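Local structure of Methylcobalamin\: coenzyme M methyltransferase (Methanosarcina mazei, 4AY7) at residues Ser215-Pro221 / Cys248-Ile254. The protein catalyses the zinc-dependent transfer of a methyl group from a methylated corrinoid to coenzyme M, a step of methanogenesis. Numbering follows the deposited sequence.
With ZN (zinc ion), chain C.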
loop_
_atom_site.group_PDB
_atom_site.type_symbol
_atom_site.label_atom_id
_atom_site.label_comp_id
_atom_site.label_asym_id
_atom_site.label_seq_id
_atom_site.Cartn_x
_atom_site.Cartn_y
_atom_site.Cartn_z
ATOM N N SER A 215 -5.963 2.695 11.768
ATOM C CA SER A 215 -6.898 1.621 12.080
ATOM C C SER A 215 -7.612 1.830 13.401
ATOM O O SER A 215 -7.026 2.308 14.342
ATOM C CB SER A 215 -6.165 0.296 12.087
ATOM O OG SER A 215 -7.026 -0.782 12.438
ATOM N N PRO A 216 -8.927 1.540 13.459
ATOM C CA PRO A 216 -9.631 1.537 14.724
ATOM C C PRO A 216 -8.964 0.593 15.721
ATOM O O PRO A 216 -9.219 0.682 16.911
ATOM C CB PRO A 216 -11.037 1.010 14.325
ATOM C CG PRO A 216 -11.178 1.507 12.923
ATOM C CD PRO A 216 -9.821 1.155 12.355
ATOM N N ASP A 217 -8.138 -0.346 15.264
ATOM C CA ASP A 217 -7.438 -1.184 16.206
ATOM C C ASP A 217 -6.438 -0.370 17.032
ATOM O O ASP A 217 -6.097 -0.811 18.123
ATOM C CB ASP A 217 -6.682 -2.307 15.513
ATOM C CG ASP A 217 -7.603 -3.303 14.828
ATOM O OD1 ASP A 217 -8.639 -3.628 15.426
ATOM O OD2 ASP A 217 -7.300 -3.770 13.699
ATOM N N LEU A 218 -5.969 0.781 16.514
ATOM C CA LEU A 218 -4.913 1.618 17.161
ATOM C C LEU A 218 -5.443 3.021 17.529
ATOM O O LEU A 218 -5.093 3.514 18.588
ATOM C CB LEU A 218 -3.691 1.747 16.247
ATOM C CG LEU A 218 -2.943 0.411 16.009
ATOM C CD1 LEU A 218 -1.996 0.330 14.800
ATOM C CD2 LEU A 218 -2.235 0.044 17.290
ATOM N N MET A 219 -6.224 3.668 16.649
ATOM C CA MET A 219 -6.800 5.015 16.929
ATOM C C MET A 219 -8.334 4.947 16.873
ATOM O O MET A 219 -8.872 4.345 15.956
ATOM C CB MET A 219 -6.306 6.034 15.880
ATOM C CG MET A 219 -4.821 6.312 15.902
ATOM S SD MET A 219 -4.258 7.302 17.319
ATOM C CE MET A 219 -5.259 8.802 17.105
ATOM N N SER A 220 -9.012 5.581 17.825
ATOM C CA SER A 220 -10.432 5.664 17.846
ATOM C C SER A 220 -10.992 6.239 16.542
ATOM O O SER A 220 -10.420 7.204 16.002
ATOM C CB SER A 220 -10.913 6.567 18.987
ATOM O OG SER A 220 -10.670 7.949 18.722
ATOM N N PRO A 221 -12.153 5.733 16.108
ATOM C CA PRO A 221 -12.881 6.280 14.977
ATOM C C PRO A 221 -13.183 7.760 15.131
ATOM O O PRO A 221 -13.078 8.535 14.172
ATOM C CB PRO A 221 -14.179 5.443 14.943
ATOM C CG PRO A 221 -13.747 4.114 15.589
ATOM C CD PRO A 221 -12.747 4.487 16.627
ATOM N N CYS A 248 -5.275 -1.444 7.496
ATOM C CA CYS A 248 -5.374 -2.838 7.906
ATOM C C CYS A 248 -6.408 -2.874 9.022
ATOM O O CYS A 248 -6.609 -1.887 9.725
ATOM C CB CYS A 248 -4.061 -3.327 8.590
ATOM S SG CYS A 248 -2.522 -2.850 7.802
ATOM N N GLY A 249 -6.938 -4.046 9.279
ATOM C CA GLY A 249 -7.684 -4.244 10.515
ATOM C C GLY A 249 -9.194 -4.133 10.314
ATOM O O GLY A 249 -9.673 -4.075 9.189
ATOM N N ASN A 250 -9.911 -4.119 11.444
ATOM C CA ASN A 250 -11.395 -4.018 11.494
ATOM C C ASN A 250 -11.785 -2.539 11.239
ATOM O O ASN A 250 -12.080 -1.811 12.170
ATOM C CB ASN A 250 -11.853 -4.474 12.902
ATOM C CG ASN A 250 -11.131 -5.750 13.370
ATOM O OD1 ASN A 250 -11.472 -6.842 12.934
ATOM N ND2 ASN A 250 -10.100 -5.609 14.213
ATOM N N VAL A 251 -11.711 -2.111 9.983
ATOM C CA VAL A 251 -12.000 -0.746 9.588
ATOM C C VAL A 251 -13.493 -0.459 9.379
ATOM O O VAL A 251 -13.785 0.637 8.999
ATOM C CB VAL A 251 -11.256 -0.317 8.290
ATOM C CG1 VAL A 251 -9.770 -0.287 8.502
ATOM C CG2 VAL A 251 -11.564 -1.220 7.093
ATOM N N ASN A 252 -14.446 -1.386 9.607
ATOM C CA ASN A 252 -15.849 -1.014 9.363
ATOM C C ASN A 252 -16.319 0.287 10.046
ATOM O O ASN A 252 -17.122 1.036 9.456
ATOM C CB ASN A 252 -16.816 -2.128 9.693
ATOM C CG ASN A 252 -16.836 -3.198 8.615
ATOM O OD1 ASN A 252 -16.611 -2.909 7.458
ATOM N ND2 ASN A 252 -16.953 -4.428 9.019
ATOM N N PRO A 253 -15.804 0.585 11.264
ATOM C CA PRO A 253 -16.329 1.801 11.954
ATOM C C PRO A 253 -15.868 3.119 11.337
ATOM O O PRO A 253 -16.459 4.153 11.616
ATOM C CB PRO A 253 -15.848 1.647 13.380
ATOM C CG PRO A 253 -15.487 0.177 13.530
ATOM C CD PRO A 253 -15.104 -0.336 12.184
ATOM N N ILE A 254 -14.974 3.035 10.362
ATOM C CA ILE A 254 -14.505 4.164 9.615
ATOM C C ILE A 254 -14.517 3.999 8.129
ATOM O O ILE A 254 -14.113 4.916 7.425
ATOM C CB ILE A 254 -13.000 4.531 10.000
ATOM C CG1 ILE A 254 -11.974 3.416 9.649
ATOM C CG2 ILE A 254 -12.910 4.998 11.462
ATOM C CD1 ILE A 254 -10.512 3.882 9.711
HETATM ZN ZN ZN C . -3.268 -4.388 6.107
#
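Ser215, with chi1 in the t well, uses its hydroxyl twice: OG donates to Cys248 O (3.0 Å) and accepts from Asp217 N (3.1 Å), closing an ST turn. In that turn the m rotamer of Asp217 carries its carboxylate to Asn250: Asp217 OD1 takes a hydrogen bond from Asn250 ND2 (2.7 Å), and Asp217 OD2 a weak one from Asn250 N (3.5 Å). Asn250, the centre of an inverse gamma turn, reaches it although its CA-to-CB bond points sideways. Just before Asn250, Gly249 CA lies 3.2 Å from Asp217 OD2; a CB here would run into Asp217 OD2 and Ser215 OG, and at phi 99° also into Cys248 O. The segments run from the loops after neighbouring parallel strands 206-210 and 242-246 of the TIM barrel into the helices that follow. Cys248, its CA-to-CB bond sideways, carries SG to the zinc (Cys248 SG to ZN 2.4 Å), with His246 and Cys325 as the other protein ligands. Beyond the polar cluster the contact is mostly apolar. Pro216 CD meets Val251 CG1 (4.1 Å) and Ile254 CD1 (3.9 Å), while Pro221, starting helix 221-238, sets CB against Ile254 CG2 (3.7 Å) and CG against Pro253 CB (3.9 Å).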